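Local coordinates for modulator protein RSBR (PDB 2BNL), which regulates sigma-B activity in the environmental stress response as part of the stressosome, here as its N-terminal nonheme globin domain, at the interface of chains A and B. Coordinates in Å, arbitrary orientation; residue numbers count along the deposited sequence, not the author numbering. Chains: chain A/B, Modulator protein RSBR.

Contact 1: the interface of chains A and B. Residues chain A 92-93, 96, 113; chain B 114, 117.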
# COMPACT_ATOMS: atom_id res chain seq x y z
N TRP A 92 -1.93 -1.92 9.94
CA TRP A 92 -2.97 -2.95 9.72
C TRP A 92 -2.45 -4.33 10.19
O TRP A 92 -3.23 -5.17 10.68
CB TRP A 92 -3.62 -2.89 8.31
CG TRP A 92 -2.81 -3.41 7.17
CD1 TRP A 92 -2.03 -2.67 6.27
CD2 TRP A 92 -2.59 -4.77 6.85
NE1 TRP A 92 -1.39 -3.52 5.43
CE2 TRP A 92 -1.69 -4.81 5.77
CE3 TRP A 92 -3.08 -5.98 7.37
CZ2 TRP A 92 -1.25 -6.03 5.20
CZ3 TRP A 92 -2.58 -7.20 6.85
CH2 TRP A 92 -1.75 -7.20 5.72
N LYS A 93 -1.15 -4.54 10.04
CA LYS A 93 -0.55 -5.80 10.39
C LYS A 93 -0.53 -6.04 11.88
O LYS A 93 -0.75 -7.20 12.36
CB LYS A 93 0.87 -5.88 9.82
CG LYS A 93 0.84 -5.94 8.33
CD LYS A 93 2.30 -6.06 7.88
CE LYS A 93 2.53 -5.48 6.54
NZ LYS A 93 4.03 -5.56 6.41
N TYR A 96 -4.06 -6.79 12.75
CA TYR A 96 -4.23 -8.19 12.49
C TYR A 96 -3.80 -9.09 13.67
O TYR A 96 -4.54 -9.95 14.12
CB TYR A 96 -3.55 -8.62 11.18
CG TYR A 96 -3.43 -10.11 11.09
CD1 TYR A 96 -4.54 -10.91 10.72
CD2 TYR A 96 -2.24 -10.74 11.41
CE1 TYR A 96 -4.44 -12.25 10.65
CE2 TYR A 96 -2.14 -12.12 11.36
CZ TYR A 96 -3.25 -12.85 10.94
OH TYR A 96 -3.13 -14.18 10.84
N ILE A 113 -7.62 -11.36 7.37
CA ILE A 113 -6.78 -10.54 6.56
C ILE A 113 -7.54 -9.85 5.42
O ILE A 113 -7.31 -8.68 5.14
CB ILE A 113 -5.64 -11.40 5.95
CG1 ILE A 113 -4.70 -11.86 7.07
CG2 ILE A 113 -4.88 -10.61 4.81
CD1 ILE A 113 -3.75 -12.92 6.60
N TRP B 114 1.65 -13.78 3.96
CA TRP B 114 2.80 -13.16 4.55
C TRP B 114 4.10 -13.27 3.72
O TRP B 114 4.92 -12.34 3.73
CB TRP B 114 3.02 -13.66 5.97
CG TRP B 114 1.87 -13.34 6.85
CD1 TRP B 114 1.19 -14.19 7.67
CD2 TRP B 114 1.23 -12.05 7.01
NE1 TRP B 114 0.17 -13.52 8.31
CE2 TRP B 114 0.17 -12.21 7.91
CE3 TRP B 114 1.47 -10.79 6.47
CZ2 TRP B 114 -0.62 -11.18 8.28
CZ3 TRP B 114 0.65 -9.75 6.82
CH2 TRP B 114 -0.37 -9.94 7.72
N ASP B 117 3.61 -10.74 0.99
CA ASP B 117 3.71 -9.38 1.59
C ASP B 117 5.19 -9.02 1.80
O ASP B 117 5.63 -7.97 1.45
CB ASP B 117 2.95 -9.30 2.92
CG ASP B 117 3.17 -7.98 3.61
OD1 ASP B 117 2.45 -7.06 3.26
OD2 ASP B 117 4.07 -7.86 4.47
O HOH W 1 -0.30 -15.15 10.88

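Contact 2: the interface of chains A and B. Residues chain A 96, 110, 113-114; chain B 96, 110, 113-114.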
# COMPACT_ATOMS: atom_id res chain seq x y z
N TYR A 96 -4.06 -6.79 12.75
CA TYR A 96 -4.23 -8.19 12.49
C TYR A 96 -3.80 -9.09 13.67
O TYR A 96 -4.54 -9.95 14.12
CB TYR A 96 -3.55 -8.62 11.18
CG TYR A 96 -3.43 -10.11 11.09
CD1 TYR A 96 -4.54 -10.91 10.72
CD2 TYR A 96 -2.24 -10.74 11.41
CE1 TYR A 96 -4.44 -12.25 10.65
CE2 TYR A 96 -2.14 -12.12 11.36
CZ TYR A 96 -3.25 -12.85 10.94
OH TYR A 96 -3.13 -14.18 10.84
N THR A 110 -7.17 -16.13 7.27
CA THR A 110 -7.14 -15.65 5.92
C THR A 110 -8.33 -14.69 5.68
O THR A 110 -8.14 -13.59 5.21
CB THR A 110 -7.04 -16.86 4.94
OG1 THR A 110 -5.78 -17.49 5.18
CG2 THR A 110 -7.06 -16.46 3.49
N ILE A 113 -7.62 -11.36 7.37
CA ILE A 113 -6.78 -10.54 6.56
C ILE A 113 -7.54 -9.85 5.42
O ILE A 113 -7.31 -8.68 5.14
CB ILE A 113 -5.64 -11.40 5.95
CG1 ILE A 113 -4.70 -11.86 7.07
CG2 ILE A 113 -4.88 -10.61 4.81
CD1 ILE A 113 -3.75 -12.92 6.60
N TRP A 114 -8.37 -10.58 4.71
CA TRP A 114 -9.11 -9.97 3.61
C TRP A 114 -10.14 -8.92 4.07
O TRP A 114 -10.42 -7.92 3.34
CB TRP A 114 -9.72 -11.09 2.75
CG TRP A 114 -8.69 -11.94 2.09
CD1 TRP A 114 -8.66 -13.27 2.10
CD2 TRP A 114 -7.55 -11.53 1.31
NE1 TRP A 114 -7.56 -13.74 1.45
CE2 TRP A 114 -6.85 -12.68 0.96
CE3 TRP A 114 -7.03 -10.27 0.92
CZ2 TRP A 114 -5.71 -12.65 0.20
CZ3 TRP A 114 -5.92 -10.23 0.18
CH2 TRP A 114 -5.25 -11.43 -0.19
N TYR B 96 -1.85 -13.98 -5.33
CA TYR B 96 -2.23 -14.86 -4.27
C TYR B 96 -3.20 -15.96 -4.72
O TYR B 96 -3.04 -17.11 -4.37
CB TYR B 96 -2.83 -14.08 -3.06
CG TYR B 96 -3.54 -14.98 -2.07
CD1 TYR B 96 -2.85 -15.70 -1.16
CD2 TYR B 96 -4.90 -15.11 -2.11
CE1 TYR B 96 -3.50 -16.56 -0.29
CE2 TYR B 96 -5.56 -15.91 -1.21
CZ TYR B 96 -4.84 -16.66 -0.33
OH TYR B 96 -5.50 -17.42 0.55
N THR B 110 -2.57 -18.39 4.98
CA THR B 110 -2.06 -17.30 5.73
C THR B 110 -0.53 -17.11 5.58
O THR B 110 -0.05 -16.00 5.38
CB THR B 110 -2.47 -17.40 7.24
OG1 THR B 110 -3.91 -17.25 7.37
CG2 THR B 110 -1.79 -16.29 8.03
N ILE B 113 0.22 -15.54 2.20
CA ILE B 113 -0.03 -14.10 2.24
C ILE B 113 1.12 -13.31 2.82
O ILE B 113 1.57 -12.32 2.17
CB ILE B 113 -1.35 -13.74 3.01
CG1 ILE B 113 -2.52 -14.30 2.25
CG2 ILE B 113 -1.48 -12.25 3.13
CD1 ILE B 113 -3.79 -14.30 3.04
N TRP B 114 1.65 -13.78 3.96
CA TRP B 114 2.80 -13.16 4.55
C TRP B 114 4.10 -13.27 3.72
O TRP B 114 4.92 -12.34 3.73
CB TRP B 114 3.02 -13.66 5.97
CG TRP B 114 1.87 -13.34 6.85
CD1 TRP B 114 1.19 -14.19 7.67
CD2 TRP B 114 1.23 -12.05 7.01
NE1 TRP B 114 0.17 -13.52 8.31
CE2 TRP B 114 0.17 -12.21 7.91
CE3 TRP B 114 1.47 -10.79 6.47
CZ2 TRP B 114 -0.62 -11.18 8.28
CZ3 TRP B 114 0.65 -9.75 6.82
CH2 TRP B 114 -0.37 -9.94 7.72
O HOH W 2 -8.42 -16.75 0.67
O HOH W 3 -0.30 -15.15 10.88

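Contact 1: the interface of chains A and B
B:Trp114 sets CG beside its backbone N (chi1 -61°), swinging the indole off helix 109-133 of chain B against A:Trp92, A:Tyr96 and A:Ile113. A:Lys93 takes the same kind of first turn (chi1 -68°) and then runs extended, carrying its ammonium past the indole to the carboxylate of B:Asp117. The patch is one flank of the helix-packed interface between two globin-fold N-terminal domains. The indole wedges in by its six-membered ring. Corner CH2 of B:Trp114 meets CZ3 of A:Trp92 at 3.6 Å, the two indoles facing each other across the interface with their benzo rims together. Next to that corner, CZ2 of B:Trp114 points at the ring of A:Tyr96 and lies 3.6 Å from CD2. These planes are inclined by 58°, an edge-to-face meeting in which the indole gives the edge. CD1 of A:Ile113 adds an aliphatic tip 4.0 Å from CZ2 of B:Trp114. The methylenes of A:Lys93 do double duty: CG lies 3.6 Å above the centre of the A:Trp92 ring in its own chain, while CG and CD also border CZ3 of B:Trp114. Beyond them, NZ of A:Lys93 donates to OD2 of B:Asp117 at 3.0 Å, a salt bridge made on the syn side of the carboxylate and slightly out of its plane. At the opposite end of the indole, a water links the chains: it lies 3.0 Å from the phenol OH of A:Tyr96 and, through a bent contact, 3.1 Å from NE1 of B:Trp114.

Contact 2: the interface of chains A and B
B:Ile113 and A:Ile113 meet tip to tip across the two-fold axis of this globin-fold pair, each from the first turns of the last helix, 109-133 in chain B and 109-135 in chain A. In B:Ile113, CB forks. Its CG2 branch lies beside CG2 of A:Ile113, 4.1 Å away. The other branch, CG1, sits beside the backbone N (chi1 -65°) and passes 4.1 Å from CZ2 of A:Trp114. At its tip, CD1 of B:Ile113 touches CD1 of A:Ile113 at 3.8 Å, and the same methyl sits above the indole plane of A:Trp114, just off its rim and nearest CZ2, and near CG2 of A:Thr110, the latter at 3.9 Å. Beyond this methyl, A:Trp114 lays CZ2 over one face of the B:Tyr96 ring, offset toward the rim and 3.5 Å from CD2, with the planes at 57°. A water joins NE1 of A:Trp114, 3.2 Å away, to the phenol OH of B:Tyr96, whose oxygen also neighbours CG2 of A:Thr110. One step nearer the helix starts, the two threonines lie antiparallel, alongside one another, and OG1 of A:Thr110 hydrogen-bonds OG1 of B:Thr110 at 2.9 Å; the direction of this bond is not seen, and the two hydroxyls could exchange donor and acceptor roles.

Contact 1 and contact 2 adjoin, the centres of their C-alpha atoms lying about 6 Å apart. Contact 2 spans the two-fold axis near the start of the last helix of each chain, whereas contact 1 lies to one side and recurs with the chains exchanged. B:Trp114, with A:Tyr96 and A:Ile113, belongs to both, tying the charged flank to the largely apolar centre. Helices 81-100 and 109-135 of chain A serve both. Such continuous packing is consistent with a dimer of these domains in RsbRA, although the structure alone does not show its arrangement in the stressosome.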